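Local structure of dehydroquinate synthase (Thermus thermophilus, 1UJN) at residues P9-P13 / F148-Y153; T97-F102 / K131-N135; I123-V128 / A206-V211; L229-G234 / A250-L255; P283-L289 / G343-L347. The protein probably catalyses the conversion of 3-deoxy-D-arabino-heptulosonate 7-phosphate to 3-dehydroquinate with release of phosphate, using NAD and a zinc or cobalt ion. All coordinates share one frame; numbering follows the deposited sequence.

Interaction 1: P9-P13 / F148-Y153; sequences PVPYP and FPQGVY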
# COMPACT_ATOMS: atom_id res chain seq x y z
N PRO A 9 0.83 7.04 -14.81
CA PRO A 9 2.22 7.17 -14.36
C PRO A 9 3.05 5.92 -14.61
O PRO A 9 4.28 5.95 -14.56
CB PRO A 9 2.07 7.48 -12.88
CG PRO A 9 0.89 6.65 -12.51
CD PRO A 9 -0.08 6.92 -13.66
N VAL A 10 2.37 4.81 -14.87
CA VAL A 10 3.02 3.53 -15.13
C VAL A 10 2.40 2.95 -16.41
O VAL A 10 1.18 2.86 -16.52
CB VAL A 10 2.80 2.53 -13.97
CG1 VAL A 10 3.48 1.21 -14.27
CG2 VAL A 10 3.34 3.13 -12.68
N PRO A 11 3.24 2.57 -17.38
CA PRO A 11 2.72 2.02 -18.63
C PRO A 11 2.28 0.56 -18.62
O PRO A 11 2.90 -0.30 -18.00
CB PRO A 11 3.87 2.25 -19.61
CG PRO A 11 5.06 2.02 -18.73
CD PRO A 11 4.70 2.78 -17.47
N TYR A 12 1.18 0.30 -19.32
CA TYR A 12 0.64 -1.04 -19.46
C TYR A 12 -0.42 -1.03 -20.56
O TYR A 12 -1.04 0.00 -20.84
CB TYR A 12 0.03 -1.58 -18.15
CG TYR A 12 -1.17 -0.82 -17.63
CD1 TYR A 12 -1.01 0.23 -16.73
CD2 TYR A 12 -2.46 -1.18 -18.02
CE1 TYR A 12 -2.13 0.90 -16.21
CE2 TYR A 12 -3.58 -0.51 -17.51
CZ TYR A 12 -3.40 0.53 -16.61
OH TYR A 12 -4.50 1.17 -16.09
N PRO A 13 -0.62 -2.17 -21.22
CA PRO A 13 -1.60 -2.32 -22.30
C PRO A 13 -2.97 -2.77 -21.79
O PRO A 13 -3.07 -3.43 -20.76
CB PRO A 13 -0.97 -3.39 -23.17
CG PRO A 13 -0.42 -4.33 -22.12
CD PRO A 13 0.23 -3.37 -21.12
N PHE A 148 -1.20 -0.17 -10.08
CA PHE A 148 -1.59 -0.40 -11.47
C PHE A 148 -1.28 -1.79 -11.97
O PHE A 148 -0.25 -2.37 -11.63
CB PHE A 148 -0.91 0.61 -12.38
CG PHE A 148 -1.19 2.03 -12.02
CD1 PHE A 148 -0.44 2.67 -11.05
CD2 PHE A 148 -2.25 2.71 -12.61
CE1 PHE A 148 -0.74 3.97 -10.66
CE2 PHE A 148 -2.56 4.02 -12.22
CZ PHE A 148 -1.80 4.64 -11.25
N PRO A 149 -2.18 -2.34 -12.79
CA PRO A 149 -1.96 -3.68 -13.34
C PRO A 149 -0.83 -3.63 -14.36
O PRO A 149 -0.51 -2.57 -14.90
CB PRO A 149 -3.30 -4.03 -13.97
CG PRO A 149 -3.80 -2.71 -14.45
CD PRO A 149 -3.45 -1.77 -13.29
N GLN A 150 -0.22 -4.78 -14.59
CA GLN A 150 0.86 -4.91 -15.55
C GLN A 150 0.23 -5.06 -16.93
O GLN A 150 0.90 -4.93 -17.95
CB GLN A 150 1.68 -6.15 -15.19
CG GLN A 150 2.94 -6.33 -15.95
CD GLN A 150 3.75 -7.48 -15.38
OE1 GLN A 150 4.70 -7.28 -14.63
NE2 GLN A 150 3.39 -8.70 -15.78
N GLY A 151 -1.07 -5.33 -16.94
CA GLY A 151 -1.81 -5.49 -18.18
C GLY A 151 -3.27 -5.76 -17.88
O GLY A 151 -3.59 -6.30 -16.81
N VAL A 152 -4.17 -5.39 -18.80
CA VAL A 152 -5.60 -5.63 -18.64
C VAL A 152 -6.06 -6.35 -19.90
O VAL A 152 -5.81 -5.88 -21.00
CB VAL A 152 -6.40 -4.32 -18.50
CG1 VAL A 152 -7.90 -4.63 -18.40
CG2 VAL A 152 -5.95 -3.56 -17.26
N TYR A 153 -6.73 -7.49 -19.72
CA TYR A 153 -7.18 -8.30 -20.85
C TYR A 153 -8.66 -8.60 -20.71
O TYR A 153 -9.06 -9.43 -19.90
CB TYR A 153 -6.35 -9.58 -20.89
CG TYR A 153 -4.87 -9.28 -21.05
CD1 TYR A 153 -4.31 -9.15 -22.32
CD2 TYR A 153 -4.06 -9.02 -19.94
CE1 TYR A 153 -2.98 -8.75 -22.48
CE2 TYR A 153 -2.73 -8.61 -20.10
CZ TYR A 153 -2.21 -8.48 -21.37
OH TYR A 153 -0.91 -8.03 -21.55
O HOH W 1 3.16 -3.58 -18.19
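Pro-9 opens the contact by bringing CG and CD up to the far end of the Phe-148 ring, Pro-9 CG lying 3.6 Å from Phe-148 CZ. Val-10 meets the same ring with a single methyl, CG2, which stands 4.1 Å from Phe-148 CD1. Beyond Pro-11, whose carbonyl is bridged to that of Gln-150 by one water giving a hydrogen bond to each, comes Tyr-12, the centre of the arrangement. Its CG sits between the backbone N and the carbonyl carbon (chi1 64°), a setting that turns the ring toward 148-153. Two parts of Pro-149 lie against that ring: the carbonyl O rests over a face, 3.3 Å from Tyr-12 CG, and ring carbon CG makes a CH-pi contact 4.0 Å from the centroid. Phe-148 CB approaches Tyr-12 CE1, and Val-152 CG2 approaches Tyr-12 CE2. Pro-13 then closes the pairing. Its O accepts the N-H of Val-152 (O to N 3.0 Å) in the carbonyl plane, while the CA-H of Gly-151 adds a softer contact to the same oxygen. Here strands 12-17 and 151-155 run side by side as parallel neighbours in the large mixed sheet of the N-terminal alpha/beta domain. The segments point almost the same way, 12° apart. The chemistry is thus divided: prolines and aromatic rings pack the loop parts together by shape, backbone pairing takes over at Pro-13, and the buried Tyr-12 keeps its hydroxyl satisfied by the carbonyl of Ser-127.

Interaction 2: T97-F102 / K131-N135; sequences TDLGGF and KTGIN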
# COMPACT_ATOMS: atom_id res chain seq x y z
N THR A 97 -11.24 -7.09 -8.83
CA THR A 97 -10.02 -6.36 -9.14
C THR A 97 -9.69 -5.42 -7.99
O THR A 97 -8.52 -5.17 -7.71
CB THR A 97 -10.12 -5.59 -10.48
OG1 THR A 97 -11.36 -4.89 -10.55
CG2 THR A 97 -10.01 -6.56 -11.64
N ASP A 98 -10.71 -4.91 -7.31
CA ASP A 98 -10.50 -4.02 -6.17
C ASP A 98 -9.77 -4.80 -5.08
O ASP A 98 -8.72 -4.37 -4.57
CB ASP A 98 -11.85 -3.51 -5.62
CG ASP A 98 -12.38 -2.31 -6.39
OD1 ASP A 98 -13.52 -1.88 -6.11
OD2 ASP A 98 -11.67 -1.78 -7.27
N LEU A 99 -10.32 -5.95 -4.71
CA LEU A 99 -9.72 -6.80 -3.69
C LEU A 99 -8.37 -7.37 -4.14
O LEU A 99 -7.36 -7.20 -3.45
CB LEU A 99 -10.66 -7.96 -3.35
CG LEU A 99 -10.07 -9.05 -2.45
CD1 LEU A 99 -9.90 -8.52 -1.04
CD2 LEU A 99 -10.97 -10.26 -2.47
N GLY A 100 -8.37 -8.02 -5.30
CA GLY A 100 -7.15 -8.61 -5.84
C GLY A 100 -6.02 -7.61 -6.08
O GLY A 100 -4.85 -7.93 -5.87
N GLY A 101 -6.37 -6.41 -6.53
CA GLY A 101 -5.36 -5.41 -6.78
C GLY A 101 -4.73 -4.94 -5.48
O GLY A 101 -3.53 -4.65 -5.43
N PHE A 102 -5.53 -4.88 -4.42
CA PHE A 102 -5.05 -4.45 -3.11
C PHE A 102 -4.17 -5.53 -2.49
O PHE A 102 -3.17 -5.24 -1.83
CB PHE A 102 -6.23 -4.11 -2.20
CG PHE A 102 -5.83 -3.57 -0.86
CD1 PHE A 102 -4.89 -2.54 -0.75
CD2 PHE A 102 -6.39 -4.09 0.31
CE1 PHE A 102 -4.52 -2.04 0.49
CE2 PHE A 102 -6.02 -3.60 1.56
CZ PHE A 102 -5.08 -2.57 1.66
N LYS A 131 -6.95 2.34 -8.89
CA LYS A 131 -7.64 2.28 -7.61
C LYS A 131 -7.94 0.85 -7.17
O LYS A 131 -8.53 0.08 -7.92
CB LYS A 131 -8.96 3.03 -7.66
CG LYS A 131 -8.82 4.52 -7.87
CD LYS A 131 -10.16 5.20 -7.64
CE LYS A 131 -10.02 6.71 -7.63
NZ LYS A 131 -11.32 7.36 -7.31
N THR A 132 -7.51 0.50 -5.96
CA THR A 132 -7.77 -0.83 -5.41
C THR A 132 -8.15 -0.62 -3.96
O THR A 132 -7.91 0.46 -3.41
CB THR A 132 -6.52 -1.75 -5.47
OG1 THR A 132 -5.58 -1.36 -4.46
CG2 THR A 132 -5.85 -1.66 -6.83
N GLY A 133 -8.75 -1.62 -3.33
CA GLY A 133 -9.11 -1.46 -1.93
C GLY A 133 -10.28 -2.30 -1.46
O GLY A 133 -10.84 -3.10 -2.21
N ILE A 134 -10.65 -2.11 -0.20
CA ILE A 134 -11.74 -2.85 0.41
C ILE A 134 -12.59 -1.91 1.27
O ILE A 134 -12.27 -0.72 1.40
CB ILE A 134 -11.19 -3.99 1.30
CG1 ILE A 134 -10.24 -3.41 2.35
CG2 ILE A 134 -10.44 -5.01 0.44
CD1 ILE A 134 -9.77 -4.42 3.39
N ASN A 135 -13.66 -2.44 1.84
CA ASN A 135 -14.56 -1.65 2.68
C ASN A 135 -14.32 -1.93 4.16
O ASN A 135 -13.64 -2.88 4.53
CB ASN A 135 -16.03 -1.99 2.38
CG ASN A 135 -16.37 -1.91 0.91
OD1 ASN A 135 -16.03 -0.94 0.23
ND2 ASN A 135 -17.06 -2.93 0.40
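Lys-131 comes up to helix 94-106 with its backbone, its O 3.7 Å from Asp-98 OD2, two acceptors with no bond between them, while its extended side chain leads off elsewhere; that lysine is predicted to bind NAD. The carboxylate of Asp-98 has its salt bridge with Lys-65. Thr-132 presses more closely. Its CG2 lies 3.7 Å from Gly-101 C, on a part of the helix where glycine has no side chain to hold the strand off. OG1, placed between the backbone N and the carbonyl carbon (chi1 75°), comes to 3.4 Å from Phe-102 CA and hydrogen-bonds to Ala-145 O. Here a strand of a small antiparallel hairpin, 131-136 with 144-146, crosses a helix of the N-terminal alpha/beta domain nearly at a right angle (104°), and Arg-109 of the second subunit binds the carbonyl of Thr-132 from across the dimer. Gly-133 N donates to Asp-98 O at 3.0 Å, arriving well above the carbonyl plane, whereas the helical N-H of Phe-102 reaches that oxygen from the opposite face. Two donors therefore grip one helix carbonyl. Ile-134 ends the contact with CG2, which touches Leu-99 CD1 at 3.8 Å and lies 4.2 Å from Phe-102 CD2.

Interaction 3: I123-V128 / A206-V211; sequences IVDASV and AVAVKV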
# COMPACT_ATOMS: atom_id res chain seq x y z
N ILE A 123 -14.43 -3.21 -17.24
CA ILE A 123 -13.71 -2.87 -18.46
C ILE A 123 -13.63 -1.35 -18.64
O ILE A 123 -12.55 -0.79 -18.84
CB ILE A 123 -14.39 -3.47 -19.71
CG1 ILE A 123 -14.34 -5.00 -19.65
CG2 ILE A 123 -13.71 -2.96 -20.99
CD1 ILE A 123 -15.04 -5.69 -20.82
N VAL A 124 -14.78 -0.69 -18.53
CA VAL A 124 -14.87 0.76 -18.73
C VAL A 124 -14.31 1.62 -17.61
O VAL A 124 -13.75 2.68 -17.86
CB VAL A 124 -16.36 1.18 -18.97
CG1 VAL A 124 -16.48 2.70 -19.07
CG2 VAL A 124 -16.88 0.54 -20.24
N ASP A 125 -14.45 1.15 -16.37
CA ASP A 125 -14.00 1.95 -15.24
C ASP A 125 -12.79 1.44 -14.45
O ASP A 125 -11.91 2.23 -14.10
CB ASP A 125 -15.19 2.15 -14.29
CG ASP A 125 -14.94 3.23 -13.26
OD1 ASP A 125 -14.48 4.32 -13.65
OD2 ASP A 125 -15.23 2.99 -12.07
N ALA A 126 -12.73 0.15 -14.18
CA ALA A 126 -11.62 -0.39 -13.40
C ALA A 126 -10.28 -0.58 -14.11
O ALA A 126 -9.25 -0.77 -13.45
CB ALA A 126 -12.05 -1.70 -12.74
N SER A 127 -10.26 -0.51 -15.44
CA SER A 127 -9.03 -0.70 -16.21
C SER A 127 -8.04 0.45 -16.15
O SER A 127 -6.86 0.27 -16.49
CB SER A 127 -9.38 -0.97 -17.68
OG SER A 127 -10.15 0.10 -18.21
N VAL A 128 -8.50 1.61 -15.72
CA VAL A 128 -7.67 2.81 -15.62
C VAL A 128 -7.82 3.48 -14.26
O VAL A 128 -8.92 3.52 -13.70
CB VAL A 128 -8.06 3.83 -16.72
CG1 VAL A 128 -7.17 5.06 -16.64
CG2 VAL A 128 -7.98 3.17 -18.09
N ALA A 206 -14.71 3.75 -25.12
CA ALA A 206 -15.03 4.16 -23.75
C ALA A 206 -13.77 4.20 -22.88
O ALA A 206 -13.55 5.15 -22.12
CB ALA A 206 -16.06 3.21 -23.15
N VAL A 207 -12.95 3.16 -22.98
CA VAL A 207 -11.73 3.10 -22.18
C VAL A 207 -10.76 4.20 -22.59
O VAL A 207 -10.12 4.83 -21.75
CB VAL A 207 -11.01 1.74 -22.34
CG1 VAL A 207 -9.75 1.72 -21.48
CG2 VAL A 207 -11.95 0.61 -21.92
N ALA A 208 -10.66 4.44 -23.90
CA ALA A 208 -9.75 5.46 -24.42
C ALA A 208 -10.03 6.83 -23.82
O ALA A 208 -9.11 7.62 -23.62
CB ALA A 208 -9.85 5.50 -25.94
N VAL A 209 -11.30 7.13 -23.54
CA VAL A 209 -11.64 8.42 -22.96
C VAL A 209 -11.10 8.57 -21.54
O VAL A 209 -10.57 9.63 -21.18
CB VAL A 209 -13.17 8.67 -22.95
CG1 VAL A 209 -13.48 9.98 -22.24
CG2 VAL A 209 -13.69 8.70 -24.37
N LYS A 210 -11.23 7.53 -20.72
CA LYS A 210 -10.73 7.62 -19.36
C LYS A 210 -9.21 7.69 -19.37
O LYS A 210 -8.61 8.33 -18.52
CB LYS A 210 -11.19 6.44 -18.50
CG LYS A 210 -10.80 6.61 -17.03
CD LYS A 210 -11.44 5.59 -16.10
CE LYS A 210 -11.05 5.90 -14.65
NZ LYS A 210 -11.56 4.91 -13.65
N VAL A 211 -8.58 7.03 -20.34
CA VAL A 211 -7.13 7.08 -20.43
C VAL A 211 -6.67 8.52 -20.65
O VAL A 211 -5.78 9.01 -19.95
CB VAL A 211 -6.59 6.20 -21.59
CG1 VAL A 211 -5.11 6.48 -21.80
CG2 VAL A 211 -6.80 4.72 -21.26
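Val-128 and Lys-210 slide past each other in opposite directions, the valine CB lying 3.9 Å from the lysine CD. Val-128 CG2 is the bump on this side: it enters the hollow between Val-207 and Val-211, one helical turn apart, and comes to 3.7 Å from Val-211 CG2. Val-207 answers with both methyls. Val-207 CG2 settles on Ile-123 O at 3.4 Å, and CG1 lies against Ser-127 OG, itself hydrogen-bonded to that carbonyl. Further along, the two methyls of Val-124 straddle Ala-206 CB. The two sides come from different domains: helix 120-126, with a wider pi-type turn, belongs to the alpha/beta domain, which holds the predicted NAD-binding residues, and helix 199-216 to the helical part that carries the predicted metal ligands. Lys-210 runs along this surface, its CG anti to the backbone N (chi1 -173°) and its chain extended beyond, and brings NZ to three oxygens. Lys-210 NZ lies 2.7 Å from Asp-125 O, on a lone pair, and 3.0 Å from Val-128 O, tilted from that carbonyl plane. Asp-125 OD1 completes the set as a salt bridge met from above the carboxylate plane, also 3.0 Å from Lys-210 NZ.

Interaction 4: L229-G234 / A250-L255; sequences LGHTLG and AVAYGL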
# COMPACT_ATOMS: atom_id res chain seq x y z
N LEU A 229 -18.81 13.14 -12.58
CA LEU A 229 -20.09 13.62 -13.10
C LEU A 229 -21.21 12.67 -12.68
O LEU A 229 -21.13 11.47 -12.93
CB LEU A 229 -20.02 13.70 -14.63
CG LEU A 229 -21.29 14.09 -15.39
CD1 LEU A 229 -21.72 15.52 -15.03
CD2 LEU A 229 -21.03 13.97 -16.89
N GLY A 230 -22.24 13.22 -12.05
CA GLY A 230 -23.37 12.41 -11.61
C GLY A 230 -23.13 11.59 -10.35
O GLY A 230 -24.03 10.89 -9.88
N HIS A 231 -21.94 11.69 -9.78
CA HIS A 231 -21.60 10.93 -8.58
C HIS A 231 -21.97 11.56 -7.24
O HIS A 231 -22.05 10.86 -6.23
CB HIS A 231 -20.11 10.58 -8.59
CG HIS A 231 -19.75 9.48 -9.53
ND1 HIS A 231 -19.95 9.56 -10.89
CD2 HIS A 231 -19.18 8.26 -9.31
CE1 HIS A 231 -19.53 8.45 -11.47
NE2 HIS A 231 -19.06 7.65 -10.54
N THR A 232 -22.18 12.87 -7.21
CA THR A 232 -22.53 13.53 -5.96
C THR A 232 -23.92 13.07 -5.51
O THR A 232 -24.11 12.65 -4.37
CB THR A 232 -22.53 15.07 -6.11
OG1 THR A 232 -21.23 15.51 -6.54
CG2 THR A 232 -22.85 15.74 -4.77
N LEU A 233 -24.89 13.14 -6.42
CA LEU A 233 -26.23 12.68 -6.08
C LEU A 233 -26.24 11.16 -6.08
O LEU A 233 -26.90 10.53 -5.25
CB LEU A 233 -27.26 13.21 -7.09
CG LEU A 233 -28.69 12.72 -6.82
CD1 LEU A 233 -29.12 13.15 -5.43
CD2 LEU A 233 -29.64 13.26 -7.87
N GLY A 234 -25.50 10.56 -7.01
CA GLY A 234 -25.44 9.12 -7.10
C GLY A 234 -25.02 8.49 -5.78
O GLY A 234 -25.65 7.55 -5.30
N ALA A 250 -27.32 4.28 -9.95
CA ALA A 250 -27.23 5.51 -9.19
C ALA A 250 -26.59 6.60 -10.06
O ALA A 250 -27.01 7.76 -10.02
CB ALA A 250 -26.40 5.29 -7.94
N VAL A 251 -25.58 6.22 -10.83
CA VAL A 251 -24.91 7.17 -11.70
C VAL A 251 -25.89 7.71 -12.74
O VAL A 251 -25.92 8.91 -13.01
CB VAL A 251 -23.72 6.53 -12.43
CG1 VAL A 251 -23.18 7.49 -13.50
CG2 VAL A 251 -22.62 6.20 -11.42
N ALA A 252 -26.70 6.82 -13.32
CA ALA A 252 -27.67 7.22 -14.32
C ALA A 252 -28.61 8.29 -13.74
O ALA A 252 -28.90 9.29 -14.40
CB ALA A 252 -28.47 6.02 -14.80
N TYR A 253 -29.07 8.05 -12.52
CA TYR A 253 -29.96 9.00 -11.84
C TYR A 253 -29.22 10.32 -11.60
O TYR A 253 -29.80 11.39 -11.74
CB TYR A 253 -30.42 8.43 -10.49
CG TYR A 253 -31.56 7.44 -10.59
CD1 TYR A 253 -31.47 6.17 -10.02
CD2 TYR A 253 -32.76 7.78 -11.22
CE1 TYR A 253 -32.54 5.27 -10.06
CE2 TYR A 253 -33.83 6.90 -11.27
CZ TYR A 253 -33.71 5.65 -10.69
OH TYR A 253 -34.79 4.79 -10.72
N GLY A 254 -27.94 10.22 -11.25
CA GLY A 254 -27.14 11.41 -11.00
C GLY A 254 -26.90 12.20 -12.27
O GLY A 254 -26.79 13.43 -12.24
N LEU A 255 -26.84 11.50 -13.40
CA LEU A 255 -26.63 12.16 -14.69
C LEU A 255 -27.84 13.02 -15.06
O LEU A 255 -27.69 14.09 -15.66
CB LEU A 255 -26.39 11.12 -15.79
CG LEU A 255 -25.06 10.37 -15.65
CD1 LEU A 255 -24.93 9.35 -16.78
CD2 LEU A 255 -23.91 11.36 -15.70
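His-231 and Val-251 meet ring to methyl where helices 231-240 and 247-264 pack together, and the histidine side chain can be followed outward. Its CB starts off away from helix 247-264, but CG stands anti to the carbonyl carbon (chi1 -76°) and brings the ring back. From CG the ring reaches ND1, which donates to Leu-229 O at 3.0 Å; that oxygen lies in the ring plane, although ND1 stands well above the plane of the carbonyl. CE1, next round, is 3.8 Å from Val-251 CG2, and the methyl sits over the ring face, offset toward the rim, in a CH-pi contact. At the tip, His-231 NE2 is 3.9 Å from Val-251 CG2. His-231 is close to Glu-173 and His-247, and the three are the predicted ligands of the zinc or cobalt ion. Behind the histidine the backbones come very close. Gly-230, at the N-cap position, has its CA 3.9 Å from Gly-254 CA. Gly-230 O lies 3.3 Å from Gly-254 CA and receives its C-H almost in line (168°), and it also accepts the helical N-H of Gly-234. Leu-229 closes this end, its CG 3.8 Å from Leu-255 CD2, and Ala-250 CB rests on Gly-234 O at the other. With glycines on both helices and backbone meeting backbone, the packing is intimate. The ND1 bond, with the valine methyl over one face, restrains the rotation of the imidazole, consistent with presenting NE2 to a metal.

Interaction 5: P283-L289 / G343-L347; sequences PPPLPPL and GLGLL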
# COMPACT_ATOMS: atom_id res chain seq x y z
N PRO A 283 -33.85 1.56 -14.69
CA PRO A 283 -33.31 1.51 -13.33
C PRO A 283 -34.39 1.18 -12.31
O PRO A 283 -35.57 1.44 -12.53
CB PRO A 283 -32.76 2.92 -13.14
CG PRO A 283 -33.72 3.76 -13.93
CD PRO A 283 -33.87 2.94 -15.20
N PRO A 284 -34.01 0.58 -11.17
CA PRO A 284 -35.02 0.25 -10.17
C PRO A 284 -35.61 1.52 -9.54
O PRO A 284 -34.89 2.48 -9.27
CB PRO A 284 -34.25 -0.59 -9.16
CG PRO A 284 -32.86 -0.04 -9.25
CD PRO A 284 -32.67 0.15 -10.74
N PRO A 285 -36.94 1.53 -9.33
CA PRO A 285 -37.62 2.69 -8.74
C PRO A 285 -37.01 3.08 -7.40
O PRO A 285 -36.57 2.22 -6.64
CB PRO A 285 -39.06 2.20 -8.60
CG PRO A 285 -39.21 1.32 -9.81
CD PRO A 285 -37.92 0.52 -9.78
N LEU A 286 -36.99 4.38 -7.12
CA LEU A 286 -36.42 4.90 -5.89
C LEU A 286 -37.44 5.13 -4.79
O LEU A 286 -38.63 5.28 -5.05
CB LEU A 286 -35.72 6.24 -6.18
CG LEU A 286 -34.58 6.23 -7.20
CD1 LEU A 286 -34.10 7.66 -7.44
CD2 LEU A 286 -33.45 5.35 -6.67
N PRO A 287 -36.98 5.14 -3.53
CA PRO A 287 -37.86 5.36 -2.37
C PRO A 287 -38.11 6.86 -2.25
O PRO A 287 -37.30 7.66 -2.73
CB PRO A 287 -37.03 4.82 -1.22
CG PRO A 287 -35.64 5.22 -1.62
CD PRO A 287 -35.61 4.85 -3.09
N PRO A 288 -39.21 7.26 -1.61
CA PRO A 288 -39.45 8.70 -1.49
C PRO A 288 -38.25 9.41 -0.88
O PRO A 288 -37.60 8.90 0.03
CB PRO A 288 -40.71 8.78 -0.62
CG PRO A 288 -40.70 7.48 0.14
CD PRO A 288 -40.24 6.49 -0.90
N LEU A 289 -37.95 10.60 -1.39
CA LEU A 289 -36.82 11.37 -0.91
C LEU A 289 -37.11 12.87 -0.95
O LEU A 289 -37.69 13.38 -1.90
CB LEU A 289 -35.59 11.04 -1.75
CG LEU A 289 -35.88 10.55 -3.18
CD1 LEU A 289 -36.53 11.67 -3.99
CD2 LEU A 289 -34.59 10.08 -3.84
N GLY A 343 -42.68 11.14 -13.82
CA GLY A 343 -43.27 11.04 -15.14
C GLY A 343 -42.75 9.83 -15.89
O GLY A 343 -42.96 9.70 -17.10
N LEU A 344 -42.06 8.95 -15.18
CA LEU A 344 -41.51 7.73 -15.77
C LEU A 344 -41.81 6.54 -14.86
O LEU A 344 -41.52 5.40 -15.20
CB LEU A 344 -39.99 7.88 -15.96
CG LEU A 344 -39.55 8.98 -16.93
CD1 LEU A 344 -38.03 9.04 -16.99
CD2 LEU A 344 -40.14 8.72 -18.30
N GLY A 345 -42.39 6.83 -13.70
CA GLY A 345 -42.74 5.78 -12.76
C GLY A 345 -41.57 5.30 -11.92
O GLY A 345 -41.69 4.32 -11.18
N LEU A 346 -40.44 5.99 -12.02
CA LEU A 346 -39.25 5.61 -11.26
C LEU A 346 -39.29 6.26 -9.88
O LEU A 346 -38.33 6.15 -9.10
CB LEU A 346 -37.99 6.04 -12.01
CG LEU A 346 -37.83 5.46 -13.42
CD1 LEU A 346 -36.59 6.02 -14.08
CD2 LEU A 346 -37.76 3.94 -13.34
N LEU A 347 -40.40 6.93 -9.58
CA LEU A 347 -40.57 7.59 -8.30
C LEU A 347 -42.06 7.83 -8.02
O LEU A 347 -42.86 7.67 -8.97
CB LEU A 347 -39.82 8.92 -8.28
CG LEU A 347 -39.74 9.63 -6.93
CD1 LEU A 347 -38.99 8.76 -5.93
CD2 LEU A 347 -39.04 10.97 -7.10
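Leu-346 and Leu-347 belong to the C-terminal tail, which lies against a proline-rich loop of the helical domain; this is apolar packing pinned by one backbone hydrogen bond, between two pieces that are neither helix nor strand. The tail follows helix 327-342, which ends in a Schellman motif with Gly-345, at positive phi, as its C-prime residue. Segment 283-289 lies in the loop between helix 271-281 and the short helix 291-294. Pinning comes first from Leu-286 N, which donates to Leu-346 O at 3.0 Å in a nearly straight bond (174°), tilted from the carbonyl plane. The CA-H of Pro-285 leans on the same oxygen. Being prolines, Pro-283 to Pro-285 carry no N-H, so Leu-286 is the first residue of 283-289 with an N-H to give. On one side of it the Leu-346 side chain, with CG anti to the carbonyl carbon (chi1 -58°), forks over Pro-283: CD1 touches the ring carbon CG at 3.7 Å and CD2 the carbonyl O at 3.4 Å. Tyr-253 of helix 247-264 packs against this group, and its OH hydrogen-bonds to Pro-284 O. Beyond the bond, Leu-347 sends its side chain the other way along the loop, toward Leu-289, which also packs on Phe-334 and Trp-337. The two methyls of Leu-347 divide the work: Leu-347 CD2 stands 4.1 Å from Leu-289 CD1, while CD1 tucks against two successive carbonyls, 3.6 Å from Leu-286 O and 3.8 Å from Pro-287 O.

Interactions 1 to 3 interlock along the chain: 2 falls within the span that 1 brackets, while 3 alternates with both. In space, 1 and 3 touch where Tyr-12 OH bonds to Ser-127 O, their centres about 12 Å apart, so the large mixed sheet is tied to the turn that follows helix 120-126, and through this segment to helix 199-216. Interactions 4 and 5 come later, wholly in the helical part. They touch through Tyr-253 of helix 247-264, with centres about 14 Å apart. Interaction 3 is the bridge between the parts, about 18 Å from interaction 4 between centres. This is consistent with the predicted NAD and metal sites lying in the cleft between the two domains, as in other dehydroquinate synthases.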